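Local coordinates for protein Pre-mRNA-splicing factor 38 (Chaetomium thermophilum, PDB 5F5T) that is probably required for pre-mRNA splicing, acting in the nucleus as a spliceosomal factor of the PRP38 family, at residues 161-164 against 165-169; 173-177 against 178-182; 135-138 against 139-143. One frame throughout, in Å; residues are numbered along the deposited sequence.

Interaction 1: residues 161-164 against 165-169; sequences TYMD and EFIDD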
loop_
_atom_site.group_PDB
_atom_site.type_symbol
_atom_site.label_atom_id
_atom_site.label_comp_id
_atom_site.label_asym_id
_atom_site.label_seq_id
_atom_site.Cartn_x
_atom_site.Cartn_y
_atom_site.Cartn_z
ATOM N N THR A 161 -3.974 -11.278 -7.905
ATOM C CA THR A 161 -4.171 -10.578 -6.643
ATOM C C THR A 161 -5.359 -9.642 -6.826
ATOM O O THR A 161 -5.948 -9.602 -7.898
ATOM C CB THR A 161 -2.921 -9.789 -6.199
ATOM O OG1 THR A 161 -3.104 -9.336 -4.853
ATOM C CG2 THR A 161 -2.690 -8.588 -7.099
ATOM N N TYR A 162 -5.717 -8.889 -5.795
ATOM C CA TYR A 162 -6.883 -8.021 -5.887
ATOM C C TYR A 162 -6.553 -6.623 -5.399
ATOM O O TYR A 162 -5.603 -6.432 -4.637
ATOM C CB TYR A 162 -8.039 -8.601 -5.074
ATOM C CG TYR A 162 -8.360 -10.035 -5.419
ATOM C CD1 TYR A 162 -7.680 -11.079 -4.809
ATOM C CD2 TYR A 162 -9.352 -10.349 -6.338
ATOM C CE1 TYR A 162 -7.964 -12.397 -5.115
ATOM C CE2 TYR A 162 -9.648 -11.663 -6.648
ATOM C CZ TYR A 162 -8.948 -12.682 -6.034
ATOM O OH TYR A 162 -9.229 -13.993 -6.333
ATOM N N MET A 163 -7.361 -5.653 -5.812
ATOM C CA MET A 163 -7.123 -4.265 -5.445
ATOM C C MET A 163 -7.087 -4.080 -3.931
ATOM O O MET A 163 -6.211 -3.402 -3.413
ATOM C CB MET A 163 -8.191 -3.360 -6.053
ATOM C CG MET A 163 -8.044 -1.905 -5.656
ATOM S SD MET A 163 -6.560 -1.139 -6.337
ATOM C CE MET A 163 -6.842 -1.342 -8.092
ATOM N N ASP A 164 -8.022 -4.703 -3.224
ATOM C CA ASP A 164 -8.072 -4.573 -1.774
ATOM C C ASP A 164 -6.838 -5.204 -1.142
ATOM O O ASP A 164 -6.339 -4.731 -0.118
ATOM C CB ASP A 164 -9.354 -5.196 -1.212
ATOM C CG ASP A 164 -9.559 -6.625 -1.654
ATOM O OD1 ASP A 164 -9.667 -6.861 -2.875
ATOM O OD2 ASP A 164 -9.644 -7.509 -0.776
ATOM N N GLU A 165 -6.338 -6.264 -1.770
ATOM C CA GLU A 165 -5.116 -6.911 -1.309
ATOM C C GLU A 165 -3.885 -6.039 -1.561
ATOM O O GLU A 165 -2.966 -5.997 -0.745
ATOM C CB GLU A 165 -4.944 -8.265 -1.989
ATOM C CG GLU A 165 -5.476 -9.428 -1.169
ATOM C CD GLU A 165 -5.035 -10.770 -1.721
ATOM O OE1 GLU A 165 -4.423 -10.794 -2.810
ATOM O OE2 GLU A 165 -5.292 -11.799 -1.061
ATOM N N PHE A 166 -3.872 -5.350 -2.696
ATOM C CA PHE A 166 -2.787 -4.434 -3.020
ATOM C C PHE A 166 -2.764 -3.249 -2.050
ATOM O O PHE A 166 -1.704 -2.854 -1.557
ATOM C CB PHE A 166 -2.925 -3.952 -4.469
ATOM C CG PHE A 166 -1.773 -3.117 -4.942
ATOM C CD1 PHE A 166 -0.506 -3.662 -5.068
ATOM C CD2 PHE A 166 -1.958 -1.780 -5.258
ATOM C CE1 PHE A 166 0.557 -2.888 -5.503
ATOM C CE2 PHE A 166 -0.901 -1.001 -5.691
ATOM C CZ PHE A 166 0.357 -1.556 -5.816
ATOM N N ILE A 167 -3.942 -2.693 -1.777
ATOM C CA ILE A 167 -4.086 -1.595 -0.827
ATOM C C ILE A 167 -3.635 -2.029 0.559
ATOM O O ILE A 167 -2.877 -1.322 1.226
ATOM C CB ILE A 167 -5.541 -1.095 -0.740
ATOM C CG1 ILE A 167 -5.989 -0.523 -2.084
ATOM C CG2 ILE A 167 -5.686 -0.056 0.353
ATOM C CD1 ILE A 167 -5.149 0.625 -2.557
ATOM N N ASP A 168 -4.094 -3.205 0.975
ATOM C CA ASP A 168 -3.725 -3.749 2.274
ATOM C C ASP A 168 -2.213 -3.941 2.355
ATOM O O ASP A 168 -1.608 -3.698 3.401
ATOM C CB ASP A 168 -4.442 -5.077 2.527
ATOM C CG ASP A 168 -4.360 -5.518 3.976
ATOM O OD1 ASP A 168 -4.520 -4.665 4.875
ATOM O OD2 ASP A 168 -4.121 -6.720 4.217
ATOM N N ASP A 169 -1.609 -4.369 1.247
ATOM C CA ASP A 169 -0.157 -4.501 1.174
ATOM C C ASP A 169 0.539 -3.154 1.357
ATOM O O ASP A 169 1.524 -3.051 2.084
ATOM C CB ASP A 169 0.268 -5.127 -0.152
ATOM C CG ASP A 169 0.120 -6.637 -0.158
ATOM O OD1 ASP A 169 -0.261 -7.200 0.889
ATOM O OD2 ASP A 169 0.411 -7.261 -1.202
#
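E165, in the first turn of a helix, reaches back past Y162 to T161, at the end of the preceding strand. Its CB lies 3.3 Å from Y162 O and 3.6 Å from T161 OG1. From CG the chain runs extended and brings CD alongside Y162, 4.1 Å from ring atom CD1. At the tip, OE1 accepts a hydrogen bond of 2.8 Å from T161 OG1 on its anti lone pair, the one turned away from OE2. With chi1 at -170°, T161 OG1 lies beside its own carbonyl carbon, facing E165. E165 OE1 also sits at the edge of the Y162 ring, 3.8 Å from Y162 CD1, with carboxylate and ring planes 76° apart. The carboxylate thus meets the ring rim without stacking on it.

Beneath these side chains the helix starts with Y162 as N-cap residue: F166 N donates to Y162 O at 2.8 Å. I167 N to M163 O and D168 N to D164 O follow as the next i to i+4 bonds. M163 and I167 come together on the buried side, SD to CG1 at 4.3 Å.

Outside the two segments, D164 and D168, one turn apart, each form salt bridges to basic side chains of another protein chain, and a basic side chain of that chain also makes a cation-pi contact with Y162. On the inner side, M163, F166 and I167 pack on helix 117-130, while T161 pairs through its backbone with L150 of strand 149-153, and M163 bonds R148 just before that strand.

Interaction 2: residues 173-177 against 178-182; sequences KDRVC and STSLW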
loop_
_atom_site.group_PDB
_atom_site.type_symbol
_atom_site.label_atom_id
_atom_site.label_comp_id
_atom_site.label_asym_id
_atom_site.label_seq_id
_atom_site.Cartn_x
_atom_site.Cartn_y
_atom_site.Cartn_z
ATOM N N LYS A 173 2.786 -3.341 4.677
ATOM C CA LYS A 173 4.066 -3.931 4.308
ATOM C C LYS A 173 5.151 -2.870 4.147
ATOM O O LYS A 173 4.870 -1.724 3.790
ATOM C CB LYS A 173 3.928 -4.743 3.021
ATOM C CG LYS A 173 3.656 -6.221 3.256
ATOM C CD LYS A 173 3.286 -6.934 1.967
ATOM C CE LYS A 173 3.373 -8.443 2.137
ATOM N NZ LYS A 173 2.045 -9.053 2.426
ATOM N N ASP A 174 6.390 -3.261 4.432
ATOM C CA ASP A 174 7.549 -2.379 4.308
ATOM C C ASP A 174 8.048 -2.240 2.873
ATOM O O ASP A 174 8.550 -1.186 2.490
ATOM C CB ASP A 174 8.688 -2.869 5.206
ATOM C CG ASP A 174 8.400 -2.651 6.679
ATOM O OD1 ASP A 174 7.632 -1.719 7.003
ATOM O OD2 ASP A 174 8.940 -3.409 7.510
ATOM N N ARG A 175 7.936 -3.309 2.091
ATOM C CA ARG A 175 8.433 -3.287 0.720
ATOM C C ARG A 175 7.381 -3.759 -0.283
ATOM O O ARG A 175 6.854 -4.867 -0.183
ATOM C CB ARG A 175 9.689 -4.150 0.605
ATOM C CG ARG A 175 10.484 -3.923 -0.666
ATOM C CD ARG A 175 11.916 -4.408 -0.512
ATOM N NE ARG A 175 12.816 -3.732 -1.440
ATOM C CZ ARG A 175 13.203 -4.246 -2.601
ATOM N NH1 ARG A 175 12.760 -5.439 -2.977
ATOM N NH2 ARG A 175 14.026 -3.569 -3.392
ATOM N N VAL A 176 7.082 -2.899 -1.250
ATOM C CA VAL A 176 6.115 -3.200 -2.298
ATOM C C VAL A 176 6.651 -2.770 -3.659
ATOM O O VAL A 176 7.125 -1.644 -3.808
ATOM C CB VAL A 176 4.765 -2.503 -2.024
ATOM C CG1 VAL A 176 3.869 -2.539 -3.256
ATOM C CG2 VAL A 176 4.077 -3.138 -0.828
ATOM N N CYS A 177 6.576 -3.670 -4.639
ATOM C CA CYS A 177 7.026 -3.388 -6.002
ATOM C C CYS A 177 8.488 -2.968 -6.036
ATOM O O CYS A 177 8.836 -1.961 -6.652
ATOM C CB CYS A 177 6.164 -2.305 -6.649
ATOM S SG CYS A 177 4.554 -2.881 -7.196
ATOM N N SER A 178 9.324 -3.716 -5.322
ATOM C CA SER A 178 10.766 -3.514 -5.335
ATOM C C SER A 178 11.123 -2.145 -4.770
ATOM O O SER A 178 12.221 -1.634 -4.995
ATOM C CB SER A 178 11.320 -3.664 -6.756
ATOM O OG SER A 178 11.432 -5.026 -7.127
ATOM N N THR A 179 10.195 -1.566 -4.016
ATOM C CA THR A 179 10.389 -0.244 -3.444
ATOM C C THR A 179 10.178 -0.268 -1.936
ATOM O O THR A 179 9.173 -0.787 -1.450
ATOM C CB THR A 179 9.420 0.778 -4.066
ATOM O OG1 THR A 179 9.644 0.856 -5.479
ATOM C CG2 THR A 179 9.605 2.155 -3.441
ATOM N N SER A 180 11.110 0.329 -1.201
ATOM C CA SER A 180 10.952 0.472 0.237
ATOM C C SER A 180 10.071 1.680 0.503
ATOM O O SER A 180 10.346 2.781 0.020
ATOM C CB SER A 180 12.302 0.626 0.928
ATOM O OG SER A 180 12.988 -0.612 0.977
ATOM N N LEU A 181 9.026 1.475 1.293
ATOM C CA LEU A 181 8.073 2.535 1.569
ATOM C C LEU A 181 8.490 3.186 2.868
ATOM O O LEU A 181 8.942 2.498 3.783
ATOM C CB LEU A 181 6.655 1.977 1.676
ATOM C CG LEU A 181 6.291 0.811 0.754
ATOM C CD1 LEU A 181 4.908 0.266 1.092
ATOM C CD2 LEU A 181 6.358 1.239 -0.701
ATOM N N TRP A 182 8.368 4.508 2.943
ATOM C CA TRP A 182 8.890 5.229 4.094
ATOM C C TRP A 182 8.164 4.698 5.318
ATOM O O TRP A 182 6.952 4.457 5.270
ATOM C CB TRP A 182 8.684 6.734 3.962
ATOM C CG TRP A 182 7.254 7.146 3.937
ATOM C CD1 TRP A 182 6.371 7.030 2.906
ATOM C CD2 TRP A 182 6.544 7.768 5.010
ATOM N NE1 TRP A 182 5.143 7.533 3.280
ATOM C CE2 TRP A 182 5.229 7.995 4.569
ATOM C CE3 TRP A 182 6.898 8.160 6.305
ATOM C CZ2 TRP A 182 4.265 8.590 5.380
ATOM C CZ3 TRP A 182 5.941 8.746 7.107
ATOM C CH2 TRP A 182 4.639 8.958 6.642
HETATM O O HOH W 1 13.570 -6.839 -5.894
#
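The R175 guanidinium lies with one face over the backbone of S178, whose C is 3.5 Å above the plane and displaced toward the rim; T179 N lies higher above that same face. In the plane, at the edge, are S180 OG, 4.0 Å from R175 NE, and a water. This water accepts a weak hydrogen bond from NH1 and lies 3.1 Å from S178 OG, linking the two side chains. NH2 comes close to S178 O at an angle unsuited to a hydrogen bond; its firm polar partner is E39, in a salt bridge. The flat group reaches the turn because the R175 chain is extended from CG to NE, with CG trans to the main-chain N (chi1 -165°). S178 OG also bonds V78 N.

Between the backbones, L181 N meets D174 O at 3.0 Å in an almost straight bond (178°). V176 N donates to T179 O, also at 3.0 Å, whereas the return bond from T179 N to V176 O is bent, its donor standing above the carbonyl plane. T179 OG1 adds a bond to C177 O, 3.2 Å, likewise from above the plane of the C177 carbonyl. L181 closes the buried side: its CD1 lies 4.0 Å from V176 CG2 and touches K173 O. V176 rests on F166 and L170 of helix 163-172, T179 and L181 on helix 117-130.

C177 and S178 both have positive phi, and with V176 and T179 form a type I' turn. R175 and S180 make the non-hydrogen-bonded antiparallel pair behind it, completing a tight two-residue beta hairpin with short, weakly bonded strands.

Interaction 3: residues 135-138 against 139-143; sequences EVYT and LLEPF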
loop_
_atom_site.group_PDB
_atom_site.type_symbol
_atom_site.label_atom_id
_atom_site.label_comp_id
_atom_site.label_asym_id
_atom_site.label_seq_id
_atom_site.Cartn_x
_atom_site.Cartn_y
_atom_site.Cartn_z
ATOM N N GLU A 135 -2.897 10.741 6.346
ATOM C CA GLU A 135 -3.529 10.983 5.060
ATOM C C GLU A 135 -3.552 9.710 4.229
ATOM O O GLU A 135 -4.523 9.440 3.532
ATOM C CB GLU A 135 -2.801 12.095 4.305
ATOM C CG GLU A 135 -3.689 12.899 3.372
ATOM C CD GLU A 135 -2.897 13.854 2.502
ATOM O OE1 GLU A 135 -3.337 14.131 1.366
ATOM O OE2 GLU A 135 -1.836 14.330 2.957
ATOM N N VAL A 136 -2.484 8.928 4.314
ATOM C CA VAL A 136 -2.396 7.688 3.554
ATOM C C VAL A 136 -3.452 6.686 4.010
ATOM O O VAL A 136 -4.124 6.062 3.186
ATOM C CB VAL A 136 -1.008 7.062 3.673
ATOM C CG1 VAL A 136 -1.031 5.619 3.176
ATOM C CG2 VAL A 136 -0.016 7.877 2.871
ATOM N N TYR A 137 -3.600 6.538 5.323
ATOM C CA TYR A 137 -4.610 5.635 5.856
ATOM C C TYR A 137 -5.997 6.093 5.412
ATOM O O TYR A 137 -6.785 5.297 4.888
ATOM C CB TYR A 137 -4.539 5.567 7.382
ATOM C CG TYR A 137 -3.355 4.781 7.899
ATOM C CD1 TYR A 137 -3.261 3.412 7.695
ATOM C CD2 TYR A 137 -2.341 5.410 8.610
ATOM C CE1 TYR A 137 -2.177 2.693 8.170
ATOM C CE2 TYR A 137 -1.258 4.703 9.086
ATOM C CZ TYR A 137 -1.178 3.347 8.867
ATOM O OH TYR A 137 -0.096 2.642 9.346
ATOM N N THR A 138 -6.283 7.381 5.602
ATOM C CA THR A 138 -7.609 7.915 5.289
ATOM C C THR A 138 -7.949 7.785 3.802
ATOM O O THR A 138 -9.075 7.445 3.449
ATOM C CB THR A 138 -7.747 9.397 5.700
ATOM O OG1 THR A 138 -6.726 10.171 5.061
ATOM C CG2 THR A 138 -7.628 9.548 7.205
ATOM N N LEU A 139 -6.981 8.072 2.935
ATOM C CA LEU A 139 -7.198 7.999 1.490
ATOM C C LEU A 139 -7.312 6.576 0.973
ATOM O O LEU A 139 -8.200 6.277 0.179
ATOM C CB LEU A 139 -6.071 8.711 0.733
ATOM C CG LEU A 139 -5.956 10.228 0.884
ATOM C CD1 LEU A 139 -4.606 10.712 0.382
ATOM C CD2 LEU A 139 -7.085 10.912 0.139
ATOM N N LEU A 140 -6.404 5.705 1.403
ATOM C CA LEU A 140 -6.316 4.367 0.822
ATOM C C LEU A 140 -7.287 3.351 1.417
ATOM O O LEU A 140 -7.769 2.476 0.705
ATOM C CB LEU A 140 -4.894 3.826 0.949
ATOM C CG LEU A 140 -3.818 4.644 0.244
ATOM C CD1 LEU A 140 -2.509 3.870 0.193
ATOM C CD2 LEU A 140 -4.279 5.031 -1.149
ATOM N N GLU A 141 -7.591 3.466 2.706
ATOM C CA GLU A 141 -8.435 2.454 3.346
ATOM C C GLU A 141 -9.823 2.245 2.711
ATOM O O GLU A 141 -10.324 1.121 2.718
ATOM C CB GLU A 141 -8.601 2.771 4.835
ATOM C CG GLU A 141 -7.396 2.363 5.668
ATOM C CD GLU A 141 -7.619 2.513 7.158
ATOM O OE1 GLU A 141 -8.573 3.215 7.557
ATOM O OE2 GLU A 141 -6.835 1.923 7.932
ATOM N N PRO A 142 -10.446 3.301 2.146
ATOM C CA PRO A 142 -11.736 3.010 1.507
ATOM C C PRO A 142 -11.658 2.009 0.356
ATOM O O PRO A 142 -12.646 1.332 0.071
ATOM C CB PRO A 142 -12.183 4.379 0.991
ATOM C CG PRO A 142 -11.566 5.341 1.933
ATOM C CD PRO A 142 -10.224 4.755 2.269
ATOM N N PHE A 143 -10.502 1.905 -0.291
ATOM C CA PHE A 143 -10.375 1.031 -1.453
ATOM C C PHE A 143 -10.084 -0.410 -1.062
ATOM O O PHE A 143 -9.817 -1.255 -1.916
ATOM C CB PHE A 143 -9.315 1.576 -2.399
ATOM C CG PHE A 143 -9.626 2.955 -2.888
ATOM C CD1 PHE A 143 -10.750 3.183 -3.666
ATOM C CD2 PHE A 143 -8.834 4.030 -2.530
ATOM C CE1 PHE A 143 -11.058 4.454 -4.102
ATOM C CE2 PHE A 143 -9.137 5.307 -2.964
ATOM C CZ PHE A 143 -10.252 5.519 -3.750
#
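L139 lies one turn after E135, and the two side chains run side by side in the same direction. L139 N donates to E135 O at 2.9 Å. With CG opposite the carbonyl carbon (chi1 -67°), the leucine stays beside the preceding turn, and its CD1 meets the aliphatic part of the glutamate, 3.8 Å from E135 CG. The same methyl lies just as far from OE1, a van der Waals contact with the carboxylate. L139 also touches Y110 and I127 of the neighbouring helices.

L140 repeats the i to i+4 pattern on the buried side. Its N bonds V136 O at 2.9 Å, and its CD1 packs against V136 CG1 at 3.8 Å, the two branched side chains again pointing the same way. V136 leans on R128 and L140 on A124, both in helix 117-130.

E141 N gives the next bond, 3.0 Å to Y137 O. The E141 chain is extended beyond CG and crosses Y137 at a slant: OE2 is 3.9 Å from ring atom CD1, with carboxylate and ring planes 65° apart. OE2 finds its charged partner in R187, by a salt bridge, while Y137 OH bonds R185 O.

At P142 the pattern changes. Its ring nitrogen has no hydrogen to give to T138 O, and CD stands 3.2 Å from that oxygen instead. Residues 141-143 form a 3-10 segment, in which F143 N bonds L140 O.

The contact is therefore mixed in character. The V136-L140 pair lies on the buried side, while E135 and L139 meet at a partly exposed edge. Regular backbone bonds hold the turns, and P142 has no N-H to extend the i to i+4 series. Through R185 and R187, this short helix is tied to a later stretch by a hydrogen bond and a salt bridge.

Overall arrangement
Along the chain interaction 3 comes first, on helix 133-140, then interaction 1 at the start of helix 163-172, and interaction 2 in the hairpin that follows this helix. Centres of interactions 1 and 3 are 12 Å apart, and they touch where I167 CG2 packs 3.3 Å from L140 O. Interactions 1 and 2, centres 14 Å apart, meet through F166 and V176. Interactions 2 and 3 do not touch; their centres are 17 Å apart and their nearest atoms about 5 Å. Helix 163-172 thus touches both of the others, and all three contribute side chains to the packing on helix 117-130. They help build the largely helical PRP38-family region, with interaction 1 also facing a partner protein.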